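Local atomic coordinates of N-terminal acetyltransferase B complex subunit NAT3 (Candida albicans, PDB entry 5K04), a protein that acts, with its partner subunit, as the NatB N-terminal acetyltransferase, a GNAT-family enzyme that transfers acetyl groups from acetyl-coenzyme A to protein N termini. Residues Glu70-Ile75 with Thr106-Phe112; Ala90-Leu95 with Leu123-Leu127; Tyr129-Val135 with Asp155-Lys161. Residues are numbered along the deposited sequence.

Contact 1 of 3, residues Glu70-Ile75 with Thr106-Phe112; sequences EWHTHI and TLFIDLF
Residues 70-75 and 108-112 are neighbouring parallel strands. Their axes approach to 4.7 Å and their directions differ by 34°. Thr73 pairs with Ile109 and His74 with Asp110, at CA-CA distances of 4.7 and 5.0 Å. Thr106 precedes the second strand and points toward the first; its OG1 is hydrogen-bonded to Val103 O. Leu107 N donates to Trp71 O at 2.9 Å. Phe108 O accepts from Thr73 N at 3.0 Å. The Phe108 ring (chi1 p) takes a CH-pi contact from His72 CB, 3.5 Å from the centroid. Ile109 CG2 lies 4.0 Å from Ile75 CD1. Asp110 N donates to Thr73 O at 2.9 Å, and Asp110 O accepts from Ile75 N at 3.0 Å. Asp110 (chi1 p) also accepts through OD1 from His74 ND1 at 2.7 Å; this His-carboxylate pair forms because the buried carboxylate lies beside the imidazole. His74 (chi1 t) turns its edge to the Phe112 face in an offset edge-to-face pair, centroids 5.1 Å apart, planes at 60°. A water bridges Phe112 N and Ile75 O. These are central strands of the GNAT sheet: strand 53-65 flanks 70-75, strand 156-162 flanks 108-112, and Val103 of helix 101-104 covers Thr73 and Ile109.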
# COMPACT_ATOMS: atom_id res chain seq x y z
N GLU B 70 23.64 -3.96 -30.81
CA GLU B 70 23.22 -5.34 -30.58
C GLU B 70 22.53 -5.42 -29.23
O GLU B 70 23.15 -5.15 -28.19
CB GLU B 70 24.44 -6.26 -30.66
CG GLU B 70 24.39 -7.49 -29.79
CD GLU B 70 25.45 -8.49 -30.19
OE1 GLU B 70 26.27 -8.16 -31.07
OE2 GLU B 70 25.46 -9.61 -29.63
N TRP B 71 21.25 -5.79 -29.23
CA TRP B 71 20.38 -5.70 -28.07
C TRP B 71 19.91 -7.09 -27.65
O TRP B 71 19.84 -8.02 -28.46
CB TRP B 71 19.16 -4.81 -28.36
CG TRP B 71 19.49 -3.37 -28.35
CD1 TRP B 71 20.14 -2.66 -29.32
CD2 TRP B 71 19.20 -2.43 -27.30
NE1 TRP B 71 20.27 -1.35 -28.95
CE2 TRP B 71 19.70 -1.18 -27.71
CE3 TRP B 71 18.56 -2.53 -26.07
CZ2 TRP B 71 19.59 -0.04 -26.92
CZ3 TRP B 71 18.45 -1.41 -25.29
CH2 TRP B 71 18.96 -0.17 -25.71
N HIS B 72 19.56 -7.20 -26.37
CA HIS B 72 18.98 -8.41 -25.82
C HIS B 72 18.00 -8.03 -24.72
O HIS B 72 18.05 -6.93 -24.16
CB HIS B 72 20.05 -9.34 -25.25
CG HIS B 72 20.70 -8.81 -24.02
ND1 HIS B 72 20.39 -9.26 -22.76
CD2 HIS B 72 21.65 -7.86 -23.86
CE1 HIS B 72 21.13 -8.61 -21.87
NE2 HIS B 72 21.90 -7.76 -22.51
N THR B 73 17.08 -8.95 -24.42
CA THR B 73 16.17 -8.77 -23.30
C THR B 73 16.69 -9.53 -22.09
O THR B 73 17.41 -10.53 -22.20
CB THR B 73 14.74 -9.23 -23.63
OG1 THR B 73 14.63 -10.63 -23.42
CG2 THR B 73 14.42 -8.94 -25.06
N HIS B 74 16.31 -9.03 -20.91
CA HIS B 74 16.77 -9.56 -19.65
C HIS B 74 15.57 -9.72 -18.73
O HIS B 74 14.77 -8.80 -18.59
CB HIS B 74 17.82 -8.66 -18.99
CG HIS B 74 18.33 -9.20 -17.69
ND1 HIS B 74 19.39 -10.07 -17.62
CD2 HIS B 74 17.90 -9.01 -16.42
CE1 HIS B 74 19.61 -10.39 -16.35
NE2 HIS B 74 18.71 -9.76 -15.61
N ILE B 75 15.45 -10.90 -18.12
CA ILE B 75 14.45 -11.16 -17.09
C ILE B 75 15.03 -10.76 -15.74
O ILE B 75 16.08 -11.27 -15.34
CB ILE B 75 14.01 -12.63 -17.09
CG1 ILE B 75 13.27 -12.98 -18.38
CG2 ILE B 75 13.12 -12.90 -15.90
CD1 ILE B 75 13.22 -14.47 -18.65
N THR B 106 15.20 -8.11 -30.33
CA THR B 106 16.48 -8.35 -29.71
C THR B 106 16.99 -9.73 -30.12
O THR B 106 16.30 -10.51 -30.77
CB THR B 106 16.39 -8.24 -28.19
OG1 THR B 106 15.67 -9.36 -27.68
CG2 THR B 106 15.71 -6.93 -27.81
N LEU B 107 18.24 -10.01 -29.74
CA LEU B 107 18.94 -11.18 -30.23
C LEU B 107 18.67 -12.41 -29.37
O LEU B 107 18.53 -13.52 -29.90
CB LEU B 107 20.45 -10.90 -30.27
CG LEU B 107 21.06 -9.97 -31.32
CD1 LEU B 107 22.57 -10.10 -31.25
CD2 LEU B 107 20.56 -10.29 -32.74
N PHE B 108 18.61 -12.23 -28.05
CA PHE B 108 18.37 -13.33 -27.13
C PHE B 108 17.72 -12.78 -25.88
O PHE B 108 17.65 -11.57 -25.66
CB PHE B 108 19.67 -14.07 -26.79
CG PHE B 108 20.71 -13.20 -26.15
CD1 PHE B 108 20.74 -13.02 -24.77
CD2 PHE B 108 21.68 -12.56 -26.92
CE1 PHE B 108 21.70 -12.22 -24.17
CE2 PHE B 108 22.65 -11.76 -26.33
CZ PHE B 108 22.66 -11.59 -24.95
N ILE B 109 17.25 -13.71 -25.04
CA ILE B 109 16.80 -13.41 -23.69
C ILE B 109 17.78 -14.06 -22.73
O ILE B 109 18.15 -15.23 -22.90
CB ILE B 109 15.36 -13.91 -23.44
CG1 ILE B 109 14.44 -13.52 -24.60
CG2 ILE B 109 14.83 -13.33 -22.12
CD1 ILE B 109 12.98 -13.98 -24.43
N ASP B 110 18.24 -13.30 -21.74
CA ASP B 110 19.10 -13.83 -20.69
C ASP B 110 18.47 -13.57 -19.32
O ASP B 110 17.44 -12.88 -19.20
CB ASP B 110 20.51 -13.25 -20.79
CG ASP B 110 20.66 -11.90 -20.10
OD1 ASP B 110 19.71 -11.09 -20.15
OD2 ASP B 110 21.72 -11.66 -19.50
N LEU B 111 19.12 -14.11 -18.30
CA LEU B 111 18.63 -14.09 -16.93
C LEU B 111 19.74 -14.64 -16.04
O LEU B 111 20.65 -15.34 -16.50
CB LEU B 111 17.37 -14.94 -16.76
CG LEU B 111 17.60 -16.40 -17.20
CD1 LEU B 111 17.98 -17.32 -16.03
CD2 LEU B 111 16.42 -16.94 -17.94
N PHE B 112 19.61 -14.35 -14.76
CA PHE B 112 20.54 -14.85 -13.75
C PHE B 112 19.79 -15.81 -12.85
O PHE B 112 18.72 -15.49 -12.34
CB PHE B 112 21.12 -13.71 -12.92
CG PHE B 112 21.96 -12.74 -13.71
CD1 PHE B 112 22.95 -13.18 -14.57
CD2 PHE B 112 21.77 -11.38 -13.56
CE1 PHE B 112 23.73 -12.30 -15.27
CE2 PHE B 112 22.55 -10.48 -14.27
CZ PHE B 112 23.53 -10.94 -15.13
O HOH W 1 17.27 -12.76 -13.33

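Contact 2 of 3, residues Ala90-Leu95 with Leu123-Leu127; sequences ASKLCL and LYEKL. With COA (coenzyme A), chain D.
A helix and the end region of another meet here through small and apolar side chains, with no direct hydrogen bond between them. Residues 90-95 are helical throughout; 123-127 carry the last part of helix 118-126 and run on into the loop at Leu127. The closest CA pair is Ser91 and Leu127, 7.0 Å apart. Ala90 points toward the second segment, its CB 4.4 Å from Leu123 CD2. Ala90 N donates to coenzyme A O5A at 3.0 Å. Ser91 N and OG both donate to coenzyme A O1A, at 2.9 and 2.7 Å. Ser91 CB packs on CD2 of Leu127 (chi1 m, chi2 t) at 3.7 Å, and a water joins Ser91 OG to Leu123 O. These three donors hold the pyrophosphate; Gly88 N and Arg86 NH2 also bond to the cofactor. The GNAT Arg/Gln-x-x-Gly-x-Gly/Ala signature leads into helix 89-96 here. Across from it, the extended Lys126 donates from NZ to coenzyme A O8A (2.7 Å), O3B (3.0 Å) and O2B (3.1 Å), at the ribose 3'-phosphate. Tyr124 CE2 lies 3.7 Å from coenzyme A S1P. Cys94 (chi1 m) sets its SG at the Tyr124 ring edge, 3.7 Å from CE1, and its CB 3.6 Å from Leu127 CD1. Leu95 CG meets Leu127 CD2 at 4.0 Å.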
# COMPACT_ATOMS: atom_id res chain seq x y z
N ALA B 90 4.51 -19.74 -14.44
CA ALA B 90 5.82 -19.13 -14.58
C ALA B 90 6.36 -19.33 -15.99
O ALA B 90 6.87 -18.40 -16.62
CB ALA B 90 6.79 -19.70 -13.54
N SER B 91 6.25 -20.56 -16.51
CA SER B 91 6.68 -20.83 -17.88
C SER B 91 5.92 -19.97 -18.89
O SER B 91 6.49 -19.50 -19.88
CB SER B 91 6.53 -22.32 -18.17
OG SER B 91 7.28 -23.09 -17.25
N LYS B 92 4.62 -19.73 -18.64
CA LYS B 92 3.83 -18.91 -19.56
C LYS B 92 4.28 -17.45 -19.53
O LYS B 92 4.41 -16.82 -20.59
CB LYS B 92 2.34 -19.01 -19.22
CG LYS B 92 1.54 -17.72 -19.52
CD LYS B 92 0.02 -17.87 -19.33
CE LYS B 92 -0.68 -18.09 -20.67
NZ LYS B 92 -0.53 -16.91 -21.60
N LEU B 93 4.52 -16.90 -18.34
CA LEU B 93 5.00 -15.53 -18.20
C LEU B 93 6.34 -15.32 -18.93
O LEU B 93 6.55 -14.29 -19.58
CB LEU B 93 5.15 -15.18 -16.72
CG LEU B 93 3.84 -15.00 -15.95
CD1 LEU B 93 4.10 -15.03 -14.45
CD2 LEU B 93 3.15 -13.70 -16.33
N CYS B 94 7.25 -16.30 -18.82
CA CYS B 94 8.52 -16.21 -19.52
C CYS B 94 8.34 -16.34 -21.04
O CYS B 94 8.96 -15.60 -21.82
CB CYS B 94 9.50 -17.27 -18.97
SG CYS B 94 9.96 -17.13 -17.25
N LEU B 95 7.44 -17.24 -21.47
CA LEU B 95 7.22 -17.46 -22.90
C LEU B 95 6.48 -16.29 -23.57
O LEU B 95 6.70 -16.03 -24.76
CB LEU B 95 6.44 -18.75 -23.09
CG LEU B 95 7.24 -20.05 -22.96
CD1 LEU B 95 6.33 -21.24 -23.28
CD2 LEU B 95 8.46 -20.03 -23.88
N LEU B 123 13.82 -25.24 -14.80
CA LEU B 123 12.69 -24.47 -15.30
C LEU B 123 13.05 -23.76 -16.60
O LEU B 123 12.38 -23.93 -17.63
CB LEU B 123 12.23 -23.48 -14.22
CG LEU B 123 11.24 -22.36 -14.50
CD1 LEU B 123 10.11 -22.81 -15.36
CD2 LEU B 123 10.65 -21.86 -13.20
N TYR B 124 14.12 -22.97 -16.57
CA TYR B 124 14.53 -22.25 -17.77
C TYR B 124 15.09 -23.19 -18.84
O TYR B 124 14.92 -22.93 -20.03
CB TYR B 124 15.53 -21.17 -17.40
CG TYR B 124 14.93 -20.06 -16.55
CD1 TYR B 124 13.92 -19.25 -17.06
CD2 TYR B 124 15.37 -19.83 -15.26
CE1 TYR B 124 13.38 -18.23 -16.30
CE2 TYR B 124 14.82 -18.82 -14.48
CZ TYR B 124 13.83 -18.02 -15.01
OH TYR B 124 13.29 -17.01 -14.24
N GLU B 125 15.76 -24.28 -18.43
CA GLU B 125 16.21 -25.25 -19.41
C GLU B 125 15.03 -25.85 -20.16
O GLU B 125 15.10 -26.05 -21.38
CB GLU B 125 17.04 -26.33 -18.73
CG GLU B 125 18.45 -25.85 -18.45
CD GLU B 125 19.31 -26.86 -17.74
OE1 GLU B 125 18.76 -27.87 -17.24
OE2 GLU B 125 20.54 -26.63 -17.67
N LYS B 126 13.93 -26.13 -19.46
CA LYS B 126 12.75 -26.66 -20.13
C LYS B 126 12.16 -25.65 -21.11
O LYS B 126 11.48 -26.05 -22.06
CB LYS B 126 11.72 -27.08 -19.09
CG LYS B 126 12.04 -28.42 -18.44
CD LYS B 126 11.02 -28.80 -17.39
CE LYS B 126 11.47 -30.04 -16.63
NZ LYS B 126 10.45 -30.49 -15.62
N LEU B 127 12.43 -24.37 -20.91
CA LEU B 127 11.97 -23.31 -21.80
C LEU B 127 12.92 -23.04 -22.97
O LEU B 127 12.63 -22.15 -23.78
CB LEU B 127 11.78 -22.02 -21.01
CG LEU B 127 10.67 -22.07 -19.97
CD1 LEU B 127 10.53 -20.72 -19.26
CD2 LEU B 127 9.34 -22.47 -20.61
N1A COA D . 9.79 -28.20 -6.92
C2A COA D . 10.43 -29.16 -7.87
N3A COA D . 10.36 -28.60 -9.28
C4A COA D . 9.69 -27.36 -9.72
C5A COA D . 8.92 -26.42 -8.66
C6A COA D . 9.06 -26.89 -7.16
N6A COA D . 8.57 -26.14 -6.05
N7A COA D . 8.45 -25.09 -9.32
C8A COA D . 8.87 -25.00 -10.83
N9A COA D . 9.66 -26.43 -10.91
C1B COA D . 10.49 -26.71 -12.28
C2B COA D . 10.34 -28.14 -12.89
O2B COA D . 11.35 -29.14 -13.00
C3B COA D . 9.27 -27.70 -13.86
O3B COA D . 8.45 -28.41 -14.79
P3B COA D . 7.20 -29.47 -14.86
O7A COA D . 6.06 -28.73 -15.53
O8A COA D . 7.72 -30.58 -15.79
O9A COA D . 6.91 -29.88 -13.44
C4B COA D . 9.45 -26.09 -14.02
O4B COA D . 10.46 -25.49 -13.10
C5B COA D . 8.27 -25.23 -14.60
O5B COA D . 7.08 -24.93 -13.86
P1A COA D . 5.87 -23.87 -13.75
O1A COA D . 5.94 -22.99 -14.94
O2A COA D . 4.59 -24.64 -13.59
O3A COA D . 6.18 -23.08 -12.43
P2A COA D . 5.47 -22.16 -11.32
O4A COA D . 5.07 -23.07 -10.19
O5A COA D . 4.45 -21.35 -11.94
O6A COA D . 6.73 -21.30 -10.81
CBP COA D . 8.84 -20.36 -9.50
CCP COA D . 8.14 -21.45 -10.56
CDP COA D . 10.46 -20.75 -9.24
CEP COA D . 8.69 -18.79 -10.11
CAP COA D . 7.98 -20.45 -7.99
OAP COA D . 7.59 -21.74 -7.56
C9P COA D . 8.21 -19.18 -7.03
O9P COA D . 9.14 -19.13 -6.04
N8P COA D . 7.80 -17.84 -7.63
C7P COA D . 8.67 -16.53 -7.44
C6P COA D . 10.03 -16.67 -6.66
C5P COA D . 11.37 -17.41 -7.25
O5P COA D . 11.98 -18.43 -6.64
N4P COA D . 11.82 -16.96 -8.59
C3P COA D . 11.97 -17.22 -10.00
C2P COA D . 12.56 -18.41 -10.76
S1P COA D . 14.28 -18.82 -10.77
O HOH W 2 9.31 -24.73 -17.55

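Contact 3 of 3, residues Tyr129-Val135 with Asp155-Lys161; sequences YSVFRRV and DAFDMRK
Strands 130-135 and 156-161 run antiparallel and twist strongly, with axes 4.4 Å apart at closest and directions 132° apart. Ser130 and Arg160 form a hydrogen-bonded pair, each N donating to the other's O at 2.9 Å. Val131 with Met159 is a non-hydrogen-bonded pair. The register then shifts by one. The helical-region psi of Phe132 (-42°), as at the first position of a classic bulge, lets Phe132 N (2.8 Å) and, weakly, Arg133 N (3.3 Å) both donate to Asp158 O. Asp158 N returns a bond to Arg133 O at 2.9 Å. Val135 and Ala156 exchange two N-to-O bonds of 2.8 Å.

Phe132 (chi1 t) lays its ring flat on the Arg160 guanidinium. Arg160 CZ is 3.6 Å from the ring centroid and the planes differ by 2°, a cation-pi stack. On the other side of the guanidinium, Phe108 of strand 108-114 makes a second cation-pi contact. Arg160 is extended after chi1 m; its NE also forms a salt bridge with Asp158 OD2 at 3.5 Å. Arg134 (chi1 t, chi2 t) turns at chi3 (-98°, off-rotamer) to bring NH2 into a salt bridge with Asp155 OD2 at 2.9 Å. Tyr129 (chi1 m) takes a CH-pi contact from Lys161 CB, 3.6 Å from the ring centroid. The extended Lys161 carries NZ away to Glu98. Val131 (chi1 t) puts CG1 3.8 Å from Phe157 CD1. On the opposite face, Val135 CG2 meets Ala156 CB at 3.8 Å.

Phe132 and Arg133 opposite Asp158 make a classic beta bulge, in the last strand pair of the GNAT sheet.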
# COMPACT_ATOMS: atom_id res chain seq x y z
N TYR B 129 16.33 -22.28 -22.51
CA TYR B 129 17.52 -21.56 -22.09
C TYR B 129 18.64 -22.54 -21.80
O TYR B 129 18.40 -23.69 -21.42
CB TYR B 129 17.24 -20.72 -20.84
CG TYR B 129 16.28 -19.57 -21.07
CD1 TYR B 129 14.92 -19.80 -21.19
CD2 TYR B 129 16.74 -18.26 -21.17
CE1 TYR B 129 14.04 -18.76 -21.41
CE2 TYR B 129 15.87 -17.20 -21.38
CZ TYR B 129 14.51 -17.47 -21.50
OH TYR B 129 13.61 -16.46 -21.74
N SER B 130 19.88 -22.08 -21.99
CA SER B 130 21.06 -22.87 -21.62
C SER B 130 22.06 -21.99 -20.88
O SER B 130 22.13 -20.78 -21.10
CB SER B 130 21.74 -23.53 -22.85
OG SER B 130 21.90 -22.61 -23.91
N VAL B 131 22.81 -22.61 -19.97
CA VAL B 131 23.81 -21.88 -19.20
C VAL B 131 24.88 -21.37 -20.14
O VAL B 131 25.55 -22.15 -20.83
CB VAL B 131 24.43 -22.77 -18.12
CG1 VAL B 131 25.73 -22.15 -17.66
CG2 VAL B 131 23.46 -22.95 -16.93
N PHE B 132 25.07 -20.05 -20.15
CA PHE B 132 26.07 -19.38 -20.97
C PHE B 132 27.36 -19.10 -20.22
O PHE B 132 28.45 -19.31 -20.76
CB PHE B 132 25.48 -18.06 -21.52
CG PHE B 132 26.43 -17.27 -22.39
CD1 PHE B 132 26.69 -17.66 -23.70
CD2 PHE B 132 27.02 -16.11 -21.91
CE1 PHE B 132 27.54 -16.93 -24.51
CE2 PHE B 132 27.89 -15.37 -22.71
CZ PHE B 132 28.15 -15.78 -24.01
N ARG B 133 27.29 -18.67 -18.96
CA ARG B 133 28.49 -18.23 -18.27
C ARG B 133 28.20 -18.07 -16.78
O ARG B 133 27.14 -17.58 -16.39
CB ARG B 133 29.00 -16.90 -18.86
CG ARG B 133 30.20 -16.32 -18.14
CD ARG B 133 31.33 -15.84 -19.06
NE ARG B 133 30.97 -14.70 -19.88
CZ ARG B 133 31.82 -13.81 -20.39
NH1 ARG B 133 33.13 -13.90 -20.17
NH2 ARG B 133 31.35 -12.82 -21.13
N ARG B 134 29.16 -18.50 -15.96
CA ARG B 134 29.10 -18.27 -14.52
C ARG B 134 29.58 -16.86 -14.21
O ARG B 134 30.56 -16.38 -14.79
CB ARG B 134 29.95 -19.29 -13.79
CG ARG B 134 29.80 -19.24 -12.28
CD ARG B 134 30.81 -20.13 -11.57
NE ARG B 134 30.25 -21.42 -11.19
CZ ARG B 134 30.03 -21.81 -9.93
NH1 ARG B 134 29.51 -23.01 -9.70
NH2 ARG B 134 30.32 -21.01 -8.91
N VAL B 135 28.87 -16.19 -13.29
CA VAL B 135 29.16 -14.80 -12.91
C VAL B 135 29.16 -14.65 -11.38
O VAL B 135 28.44 -15.35 -10.66
CB VAL B 135 28.15 -13.82 -13.55
CG1 VAL B 135 28.35 -13.78 -15.06
CG2 VAL B 135 26.73 -14.22 -13.22
N ASP B 155 27.40 -16.90 -6.45
CA ASP B 155 27.59 -16.93 -7.89
C ASP B 155 26.28 -17.24 -8.61
O ASP B 155 25.37 -17.87 -8.05
CB ASP B 155 28.63 -17.99 -8.28
CG ASP B 155 30.04 -17.62 -7.82
OD1 ASP B 155 30.19 -16.69 -7.00
OD2 ASP B 155 30.99 -18.28 -8.30
N ALA B 156 26.19 -16.80 -9.85
CA ALA B 156 25.01 -17.05 -10.66
C ALA B 156 25.41 -17.63 -12.02
O ALA B 156 26.56 -17.52 -12.46
CB ALA B 156 24.18 -15.78 -10.87
N PHE B 157 24.43 -18.27 -12.65
CA PHE B 157 24.52 -18.64 -14.05
C PHE B 157 23.73 -17.62 -14.86
O PHE B 157 22.54 -17.42 -14.62
CB PHE B 157 23.95 -20.05 -14.27
CG PHE B 157 24.81 -21.15 -13.73
CD1 PHE B 157 26.17 -21.16 -13.97
CD2 PHE B 157 24.25 -22.18 -12.99
CE1 PHE B 157 26.97 -22.18 -13.49
CE2 PHE B 157 25.05 -23.21 -12.50
CZ PHE B 157 26.41 -23.21 -12.75
N ASP B 158 24.41 -16.96 -15.80
CA ASP B 158 23.71 -16.30 -16.89
C ASP B 158 23.26 -17.37 -17.87
O ASP B 158 24.08 -18.12 -18.40
CB ASP B 158 24.61 -15.29 -17.59
CG ASP B 158 23.89 -14.55 -18.70
OD1 ASP B 158 23.08 -13.66 -18.38
OD2 ASP B 158 24.12 -14.85 -19.89
N MET B 159 21.94 -17.45 -18.08
CA MET B 159 21.33 -18.39 -19.00
C MET B 159 20.74 -17.61 -20.17
O MET B 159 20.15 -16.54 -19.98
CB MET B 159 20.23 -19.20 -18.30
CG MET B 159 20.72 -19.98 -17.07
SD MET B 159 19.48 -20.97 -16.28
CE MET B 159 19.36 -22.21 -17.51
N ARG B 160 20.91 -18.15 -21.37
CA ARG B 160 20.46 -17.47 -22.57
C ARG B 160 19.57 -18.37 -23.41
O ARG B 160 19.72 -19.59 -23.43
CB ARG B 160 21.64 -17.03 -23.41
CG ARG B 160 22.43 -15.92 -22.82
CD ARG B 160 23.58 -15.62 -23.76
NE ARG B 160 24.31 -14.43 -23.36
CZ ARG B 160 25.13 -13.77 -24.18
NH1 ARG B 160 25.29 -14.19 -25.43
NH2 ARG B 160 25.77 -12.69 -23.76
N LYS B 161 18.62 -17.73 -24.11
CA LYS B 161 17.81 -18.36 -25.15
C LYS B 161 17.87 -17.50 -26.40
O LYS B 161 17.33 -16.39 -26.42
CB LYS B 161 16.36 -18.55 -24.71
CG LYS B 161 15.48 -19.09 -25.83
CD LYS B 161 14.14 -19.55 -25.26
CE LYS B 161 13.23 -20.16 -26.33
NZ LYS B 161 11.84 -20.28 -25.78

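From the N terminus, strand 70-80 leads into helix 89-96, and strand 108-114 into helix 118-126. Contact 1 joins the two strands and contact 2 the two helices, so their segments alternate along the chain and the contacts cross. Each closes a loop of about 30 residues. Leu111 CD2 touches Tyr124 CD1 at 3.5 Å, tying the sheet to helix 118-126. Contact 3 follows in series. It closes a 19-residue link with no helix or strand in its modelled part; 139-147 are not modelled. It brings strand 156-162 between 108-114 and 130-135. Ile109 O and Lys161 N, 2.8 Å apart, link contacts 1 and 3. Lys161 NZ lies 2.9 Å from Leu127 O, joining contact 3 to contact 2.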